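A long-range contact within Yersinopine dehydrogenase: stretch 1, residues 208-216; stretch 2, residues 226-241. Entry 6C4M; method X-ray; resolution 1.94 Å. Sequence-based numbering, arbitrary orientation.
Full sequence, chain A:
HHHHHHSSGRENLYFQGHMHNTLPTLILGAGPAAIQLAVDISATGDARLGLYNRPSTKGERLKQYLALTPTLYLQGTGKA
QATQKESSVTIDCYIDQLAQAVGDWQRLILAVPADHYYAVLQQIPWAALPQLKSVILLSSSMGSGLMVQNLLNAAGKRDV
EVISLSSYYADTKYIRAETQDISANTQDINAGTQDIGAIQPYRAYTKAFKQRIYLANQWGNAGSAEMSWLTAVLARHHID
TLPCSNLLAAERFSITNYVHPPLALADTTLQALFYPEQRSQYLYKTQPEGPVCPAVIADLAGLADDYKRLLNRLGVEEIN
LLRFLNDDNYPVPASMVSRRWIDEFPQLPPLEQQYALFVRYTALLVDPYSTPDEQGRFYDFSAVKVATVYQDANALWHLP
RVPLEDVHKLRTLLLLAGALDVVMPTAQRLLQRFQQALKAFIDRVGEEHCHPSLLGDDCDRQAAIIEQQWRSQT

Stretch 1, residues 208-216: AFKQRIYLA
Stretch 2 226-241: EMSWLTAVLARHHIDT

Strand 212-216 runs nearly antiparallel (165°) to helix 226-235, their axes 10.2 Å apart at closest approach. A type I turn from Ala235 to His238, closed by a left-handed His238 (phi/psi 66/26), reverses the chain, so that Asp240 and Thr241 pair in parallel with Arg212 and Ile213 (CA-CA 4.4 and 5.1 Å). Two hydrogen bonds straddle Arg212: Asp240 N to Gln211 O and Ile213 N to Asp240 O, both 2.9 Å and near linear (164°, 159°).

Arg212 and Asp240 share one sheet face, where Arg212 NH1 and Asp240 OD2 form a salt bridge at 3.3 Å; its hydrogen bond is weak (121°). On the other face, which it shares with Thr241, Ile213 (m, m) sets its CG1 against loop residue Ile239 (CG2, 3.9 Å) and helix residue Leu234 (CD1, 4.1 Å). Leu215 (p, p) fills the next hollow: its CD1 lies 3.1 Å from Met227 SD, a tight contact, and its CD2 3.9 Å from Leu230 CD1. The branched Ile213, Leu215, Leu230, Leu234 and Ile239, with the unbranched Met227, suit a buried apolar seam.

At the other end, Phe209 (chi1 m) lies flat on His237 (chi1 m) in an offset stack, centroids 3.8 Å apart and planes at 14°. Phe209 CD1 also meets Ile239 CD1 at 4.0 Å. Altogether 670 Å² is buried.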

ATOM      1  N   ALA A 208      13.541 -15.263  15.617  1.00 41.16           N
ATOM      2  CA  ALA A 208      14.460 -14.384  14.908  1.00 39.12           C
ATOM      3  C   ALA A 208      15.305 -13.615  15.916  1.00 39.18           C
ATOM      4  O   ALA A 208      14.866 -13.361  17.046  1.00 39.07           O
ATOM      5  CB  ALA A 208      13.684 -13.427  13.992  1.00 39.81           C
ATOM      6  N   PHE A 209      16.518 -13.255  15.496  1.00 37.11           N
ATOM      7  CA  PHE A 209      17.383 -12.370  16.264  1.00 42.15           C
ATOM      8  C   PHE A 209      17.534 -11.042  15.527  1.00 46.39           C
ATOM      9  O   PHE A 209      17.501 -10.994  14.295  1.00 37.94           O
ATOM     10  CB  PHE A 209      18.757 -13.019  16.504  1.00 40.09           C
ATOM     11  CG  PHE A 209      18.698 -14.224  17.413  1.00 37.67           C
ATOM     12  CD1 PHE A 209      18.490 -14.072  18.771  1.00 36.88           C
ATOM     13  CD2 PHE A 209      18.815 -15.500  16.900  1.00 39.18           C
ATOM     14  CE1 PHE A 209      18.418 -15.174  19.598  1.00 37.68           C
ATOM     15  CE2 PHE A 209      18.742 -16.601  17.710  1.00 44.78           C
ATOM     16  CZ  PHE A 209      18.548 -16.446  19.068  1.00 43.70           C
ATOM     17  N   LYS A 210      17.690  -9.960  16.290  1.00 41.70           N
ATOM     18  CA  LYS A 210      17.931  -8.654  15.693  1.00 44.62           C
ATOM     19  C   LYS A 210      19.330  -8.612  15.080  1.00 40.95           C
ATOM     20  O   LYS A 210      20.210  -9.383  15.455  1.00 37.16           O
ATOM     21  CB  LYS A 210      17.793  -7.539  16.733  1.00 43.25           C
ATOM     22  CG  LYS A 210      16.403  -7.403  17.405  1.00 41.60           C
ATOM     23  CD  LYS A 210      15.336  -6.863  16.522  1.00 51.69           C
ATOM     24  CE  LYS A 210      14.022  -6.787  17.313  1.00 56.84           C
ATOM     25  NZ  LYS A 210      12.823  -6.527  16.415  1.00 68.84           N
ATOM     26  N   GLN A 211      19.546  -7.677  14.144  1.00 40.70           N
ATOM     27  CA  GLN A 211      20.875  -7.563  13.533  1.00 45.90           C
ATOM     28  C   GLN A 211      21.820  -6.699  14.364  1.00 47.58           C
ATOM     29  O   GLN A 211      23.029  -6.972  14.404  1.00 47.77           O
ATOM     30  CB  GLN A 211      20.788  -7.026  12.099  1.00 51.34           C
ATOM     31  CG  GLN A 211      19.987  -5.752  11.909  1.00 53.64           C
ATOM     32  CD  GLN A 211      19.784  -5.398  10.422  1.00 57.45           C
ATOM     33  OE1 GLN A 211      18.660  -5.147   9.975  1.00 51.60           O
ATOM     34  NE2 GLN A 211      20.873  -5.366   9.667  1.00 54.71           N
ATOM     35  N   ARG A 212      21.317  -5.652  15.020  1.00 41.43           N
ATOM     36  CA  ARG A 212      22.163  -4.917  15.946  1.00 42.39           C
ATOM     37  C   ARG A 212      21.345  -4.334  17.091  1.00 36.86           C
ATOM     38  O   ARG A 212      20.126  -4.143  16.999  1.00 37.92           O
ATOM     39  CB  ARG A 212      22.970  -3.818  15.235  1.00 44.71           C
ATOM     40  CG  ARG A 212      22.217  -2.673  14.601  1.00 40.49           C
ATOM     41  CD  ARG A 212      23.224  -1.859  13.734  1.00 49.03           C
ATOM     42  NE  ARG A 212      23.350  -2.416  12.386  1.00 56.63           N
ATOM     43  CZ  ARG A 212      24.372  -3.111  11.900  1.00 60.06           C
ATOM     44  NH1 ARG A 212      25.466  -3.356  12.622  1.00 68.14           N
ATOM     45  NH2 ARG A 212      24.303  -3.559  10.650  1.00 54.09           N
ATOM     46  N   ILE A 213      22.059  -4.088  18.187  1.00 35.96           N
ATOM     47  CA  ILE A 213      21.547  -3.452  19.385  1.00 37.40           C
ATOM     48  C   ILE A 213      22.499  -2.323  19.727  1.00 35.36           C
ATOM     49  O   ILE A 213      23.721  -2.468  19.606  1.00 40.53           O
ATOM     50  CB  ILE A 213      21.453  -4.447  20.557  1.00 37.98           C
ATOM     51  CG1 ILE A 213      20.479  -5.591  20.247  1.00 40.34           C
ATOM     52  CG2 ILE A 213      21.055  -3.745  21.806  1.00 45.02           C
ATOM     53  CD1 ILE A 213      19.040  -5.152  19.996  1.00 42.38           C
ATOM     54  N   TYR A 214      21.946  -1.205  20.155  1.00 28.59           N
ATOM     55  CA  TYR A 214      22.729  -0.077  20.623  1.00 31.19           C
ATOM     56  C   TYR A 214      22.754  -0.130  22.142  1.00 34.35           C
ATOM     57  O   TYR A 214      21.728  -0.393  22.766  1.00 30.29           O
ATOM     58  CB  TYR A 214      22.123   1.246  20.152  1.00 30.26           C
ATOM     59  CG  TYR A 214      22.149   1.430  18.663  1.00 29.92           C
ATOM     60  CD1 TYR A 214      21.129   0.931  17.868  1.00 32.07           C
ATOM     61  CD2 TYR A 214      23.199   2.097  18.042  1.00 33.50           C
ATOM     62  CE1 TYR A 214      21.155   1.087  16.493  1.00 32.36           C
ATOM     63  CE2 TYR A 214      23.230   2.256  16.659  1.00 36.23           C
ATOM     64  CZ  TYR A 214      22.190   1.766  15.904  1.00 33.51           C
ATOM     65  OH  TYR A 214      22.218   1.902  14.548  1.00 37.59           O
ATOM     66  N   LEU A 215      23.920   0.081  22.748  1.00 30.49           N
ATOM     67  CA  LEU A 215      23.927   0.122  24.197  1.00 32.25           C
ATOM     68  C   LEU A 215      24.947   1.131  24.698  1.00 34.40           C
ATOM     69  O   LEU A 215      25.779   1.640  23.944  1.00 31.09           O
ATOM     70  CB  LEU A 215      24.149  -1.274  24.773  1.00 35.77           C
ATOM     71  CG  LEU A 215      25.423  -2.046  24.432  1.00 46.23           C
ATOM     72  CD1 LEU A 215      26.582  -1.401  25.017  1.00 51.59           C
ATOM     73  CD2 LEU A 215      25.327  -3.468  24.973  1.00 45.24           C
ATOM     74  N   ALA A 216      24.868   1.406  26.003  1.00 29.70           N
ATOM     75  CA  ALA A 216      25.762   2.345  26.669  1.00 27.18           C
ATOM     76  C   ALA A 216      25.603   2.167  28.173  1.00 30.18           C
ATOM     77  O   ALA A 216      24.582   1.667  28.645  1.00 29.02           O
ATOM     78  CB  ALA A 216      25.445   3.797  26.274  1.00 29.80           C
ATOM     79  N   GLU A 226      31.524  -5.461  31.691  1.00 38.05           N
ATOM     80  CA  GLU A 226      30.117  -5.809  31.490  1.00 36.70           C
ATOM     81  C   GLU A 226      29.724  -5.660  30.033  1.00 34.10           C
ATOM     82  O   GLU A 226      29.028  -6.518  29.480  1.00 38.27           O
ATOM     83  CB  GLU A 226      29.189  -4.935  32.343  1.00 37.43           C
ATOM     84  CG  GLU A 226      28.919  -5.448  33.751  1.00 42.19           C
ATOM     85  CD  GLU A 226      28.197  -6.779  33.755  1.00 43.25           C
ATOM     86  OE1 GLU A 226      28.887  -7.818  33.709  1.00 41.38           O
ATOM     87  OE2 GLU A 226      26.949  -6.797  33.798  1.00 37.56           O
ATOM     88  N   MET A 227      30.123  -4.545  29.412  1.00 33.74           N
ATOM     89  CA  MET A 227      29.892  -4.353  27.977  1.00 43.10           C
ATOM     90  C   MET A 227      30.493  -5.488  27.163  1.00 40.14           C
ATOM     91  O   MET A 227      29.859  -5.987  26.222  1.00 37.75           O
ATOM     92  CB  MET A 227      30.494  -3.027  27.520  1.00 40.24           C
ATOM     93  CG  MET A 227      29.905  -1.834  28.245  1.00 43.53           C
ATOM     94  SD  MET A 227      28.743  -0.976  27.235  1.00 61.72           S
ATOM     95  CE  MET A 227      29.259   0.702  27.628  1.00 50.33           C
ATOM     96  N   SER A 228      31.718  -5.903  27.512  1.00 38.88           N
ATOM     97  CA  SER A 228      32.357  -7.005  26.798  1.00 37.83           C
ATOM     98  C   SER A 228      31.564  -8.278  26.998  1.00 38.50           C
ATOM     99  O   SER A 228      31.405  -9.081  26.075  1.00 35.35           O
ATOM    100  CB  SER A 228      33.798  -7.200  27.285  1.00 41.27           C
ATOM    101  OG  SER A 228      34.567  -6.038  27.046  1.00 46.70           O
ATOM    102  N   TRP A 229      31.060  -8.474  28.212  1.00 34.26           N
ATOM    103  CA  TRP A 229      30.286  -9.669  28.506  1.00 35.67           C
ATOM    104  C   TRP A 229      29.004  -9.682  27.687  1.00 37.48           C
ATOM    105  O   TRP A 229      28.685 -10.683  27.035  1.00 35.91           O
ATOM    106  CB  TRP A 229      29.972  -9.746  30.003  1.00 36.25           C
ATOM    107  CG  TRP A 229      28.990 -10.818  30.321  1.00 31.50           C
ATOM    108  CD1 TRP A 229      29.225 -12.152  30.385  1.00 39.13           C
ATOM    109  CD2 TRP A 229      27.612 -10.640  30.623  1.00 35.95           C
ATOM    110  NE1 TRP A 229      28.069 -12.826  30.691  1.00 39.56           N
ATOM    111  CE2 TRP A 229      27.062 -11.916  30.849  1.00 35.52           C
ATOM    112  CE3 TRP A 229      26.786  -9.526  30.717  1.00 36.35           C
ATOM    113  CZ2 TRP A 229      25.725 -12.106  31.163  1.00 36.81           C
ATOM    114  CZ3 TRP A 229      25.466  -9.712  31.028  1.00 33.23           C
ATOM    115  CH2 TRP A 229      24.943 -10.995  31.250  1.00 34.43           C
ATOM    116  N   LEU A 230      28.264  -8.562  27.694  1.00 37.28           N
ATOM    117  CA  LEU A 230      27.056  -8.452  26.882  1.00 40.28           C
ATOM    118  C   LEU A 230      27.347  -8.718  25.417  1.00 40.91           C
ATOM    119  O   LEU A 230      26.599  -9.439  24.751  1.00 39.83           O
ATOM    120  CB  LEU A 230      26.418  -7.068  27.031  1.00 40.11           C
ATOM    121  CG  LEU A 230      25.463  -6.908  28.199  1.00 40.13           C
ATOM    122  CD1 LEU A 230      25.064  -5.455  28.346  1.00 40.48           C
ATOM    123  CD2 LEU A 230      24.207  -7.749  28.011  1.00 33.68           C
ATOM    124  N   THR A 231      28.405  -8.104  24.884  1.00 40.15           N
ATOM    125  CA  THR A 231      28.784  -8.354  23.500  1.00 36.78           C
ATOM    126  C   THR A 231      28.985  -9.844  23.269  1.00 40.36           C
ATOM    127  O   THR A 231      28.415 -10.419  22.345  1.00 41.78           O
ATOM    128  CB  THR A 231      30.053  -7.577  23.157  1.00 42.58           C
ATOM    129  OG1 THR A 231      29.802  -6.180  23.297  1.00 40.49           O
ATOM    130  CG2 THR A 231      30.504  -7.863  21.713  1.00 44.92           C
ATOM    131  N   ALA A 232      29.778 -10.494  24.120  1.00 40.42           N
ATOM    132  CA  ALA A 232      29.974 -11.930  23.971  1.00 39.64           C
ATOM    133  C   ALA A 232      28.646 -12.669  23.979  1.00 38.79           C
ATOM    134  O   ALA A 232      28.418 -13.559  23.151  1.00 41.70           O
ATOM    135  CB  ALA A 232      30.890 -12.461  25.079  1.00 42.77           C
ATOM    136  N   VAL A 233      27.748 -12.298  24.888  1.00 39.20           N
ATOM    137  CA  VAL A 233      26.443 -12.960  24.980  1.00 38.46           C
ATOM    138  C   VAL A 233      25.666 -12.801  23.669  1.00 37.55           C
ATOM    139  O   VAL A 233      25.075 -13.754  23.159  1.00 39.98           O
ATOM    140  CB  VAL A 233      25.626 -12.403  26.162  1.00 37.25           C
ATOM    141  CG1 VAL A 233      24.207 -12.992  26.135  1.00 39.98           C
ATOM    142  CG2 VAL A 233      26.252 -12.711  27.492  1.00 36.03           C
ATOM    143  N   LEU A 234      25.632 -11.590  23.124  1.00 35.67           N
ATOM    144  CA  LEU A 234      24.855 -11.358  21.913  1.00 38.79           C
ATOM    145  C   LEU A 234      25.558 -11.880  20.654  1.00 44.49           C
ATOM    146  O   LEU A 234      24.887 -12.216  19.666  1.00 40.03           O
ATOM    147  CB  LEU A 234      24.554  -9.865  21.778  1.00 44.89           C
ATOM    148  CG  LEU A 234      23.693  -9.195  22.879  1.00 46.46           C
ATOM    149  CD1 LEU A 234      23.084  -7.871  22.390  1.00 39.53           C
ATOM    150  CD2 LEU A 234      22.593 -10.107  23.387  1.00 43.73           C
ATOM    151  N   ALA A 235      26.896 -11.932  20.660  1.00 37.77           N
ATOM    152  CA  ALA A 235      27.655 -12.394  19.497  1.00 38.77           C
ATOM    153  C   ALA A 235      27.384 -13.856  19.161  1.00 39.21           C
ATOM    154  O   ALA A 235      27.604 -14.271  18.019  1.00 40.82           O
ATOM    155  CB  ALA A 235      29.159 -12.191  19.734  1.00 37.87           C
ATOM    156  N   ARG A 236      26.926 -14.649  20.125  1.00 38.95           N
ATOM    157  CA  ARG A 236      26.561 -16.034  19.852  1.00 41.88           C
ATOM    158  C   ARG A 236      25.423 -16.153  18.838  1.00 48.10           C
ATOM    159  O   ARG A 236      25.247 -17.221  18.241  1.00 51.54           O
ATOM    160  CB  ARG A 236      26.173 -16.720  21.148  1.00 47.48           C
ATOM    161  CG  ARG A 236      26.273 -18.224  21.103  1.00 55.26           C
ATOM    162  CD  ARG A 236      25.997 -18.803  22.483  1.00 55.86           C
ATOM    163  NE  ARG A 236      24.583 -18.721  22.834  1.00 56.18           N
ATOM    164  CZ  ARG A 236      23.723 -19.735  22.761  1.00 60.68           C
ATOM    165  NH1 ARG A 236      24.117 -20.930  22.350  1.00 67.46           N
ATOM    166  NH2 ARG A 236      22.457 -19.557  23.108  1.00 53.25           N
ATOM    167  N   HIS A 237      24.643 -15.091  18.646  1.00 45.70           N
ATOM    168  CA  HIS A 237      23.558 -15.055  17.674  1.00 41.87           C
ATOM    169  C   HIS A 237      23.851 -14.067  16.554  1.00 45.05           C
ATOM    170  O   HIS A 237      22.949 -13.700  15.795  1.00 41.90           O
ATOM    171  CB  HIS A 237      22.234 -14.722  18.369  1.00 42.92           C
ATOM    172  CG  HIS A 237      21.877 -15.689  19.449  1.00 42.29           C
ATOM    173  ND1 HIS A 237      21.650 -17.027  19.201  1.00 43.13           N
ATOM    174  CD2 HIS A 237      21.769 -15.529  20.794  1.00 39.11           C
ATOM    175  CE1 HIS A 237      21.384 -17.643  20.343  1.00 45.62           C
ATOM    176  NE2 HIS A 237      21.460 -16.760  21.325  1.00 37.83           N
ATOM    177  N   HIS A 238      25.110 -13.650  16.427  1.00 47.91           N
ATOM    178  CA  HIS A 238      25.556 -12.782  15.345  1.00 48.83           C
ATOM    179  C   HIS A 238      24.921 -11.412  15.433  1.00 46.87           C
ATOM    180  O   HIS A 238      24.780 -10.720  14.431  1.00 44.65           O
ATOM    181  CB  HIS A 238      25.282 -13.407  13.975  1.00 54.00           C
ATOM    182  CG  HIS A 238      25.888 -14.765  13.821  1.00 57.08           C
ATOM    183  ND1 HIS A 238      26.962 -15.181  14.576  1.00 59.63           N
ATOM    184  CD2 HIS A 238      25.556 -15.812  13.030  1.00 60.66           C
ATOM    185  CE1 HIS A 238      27.279 -16.419  14.244  1.00 61.31           C
ATOM    186  NE2 HIS A 238      26.439 -16.826  13.311  1.00 62.60           N
ATOM    187  N   ILE A 239      24.552 -11.018  16.641  1.00 39.35           N
ATOM    188  CA  ILE A 239      23.983  -9.708  16.895  1.00 44.06           C
ATOM    189  C   ILE A 239      25.134  -8.739  17.099  1.00 41.09           C
ATOM    190  O   ILE A 239      25.965  -8.925  17.998  1.00 40.80           O
ATOM    191  CB  ILE A 239      23.061  -9.745  18.127  1.00 41.80           C
ATOM    192  CG1 ILE A 239      21.936 -10.758  17.910  1.00 38.48           C
ATOM    193  CG2 ILE A 239      22.521  -8.362  18.445  1.00 37.18           C
ATOM    194  CD1 ILE A 239      21.319 -11.227  19.217  1.00 39.71           C
ATOM    195  N   ASP A 240      25.167  -7.680  16.307  1.00 44.26           N
ATOM    196  CA  ASP A 240      26.173  -6.654  16.527  1.00 50.20           C
ATOM    197  C   ASP A 240      25.776  -5.761  17.688  1.00 48.19           C
ATOM    198  O   ASP A 240      24.599  -5.475  17.904  1.00 46.40           O
ATOM    199  CB  ASP A 240      26.366  -5.816  15.266  1.00 56.39           C
ATOM    200  CG  ASP A 240      27.022  -6.610  14.153  1.00 55.40           C
ATOM    201  OD1 ASP A 240      27.840  -7.497  14.487  1.00 49.80           O
ATOM    202  OD2 ASP A 240      26.706  -6.363  12.974  1.00 62.95           O
ATOM    203  N   THR A 241      26.777  -5.312  18.427  1.00 44.71           N
ATOM    204  CA  THR A 241      26.586  -4.381  19.524  1.00 42.15           C
ATOM    205  C   THR A 241      27.318  -3.088  19.204  1.00 43.51           C
ATOM    206  O   THR A 241      28.495  -3.102  18.835  1.00 42.85           O
ATOM    207  CB  THR A 241      27.092  -4.978  20.830  1.00 46.36           C
ATOM    208  OG1 THR A 241      28.428  -5.490  20.645  1.00 48.09           O
ATOM    209  CG2 THR A 241      26.164  -6.100  21.252  1.00 44.89           C
TER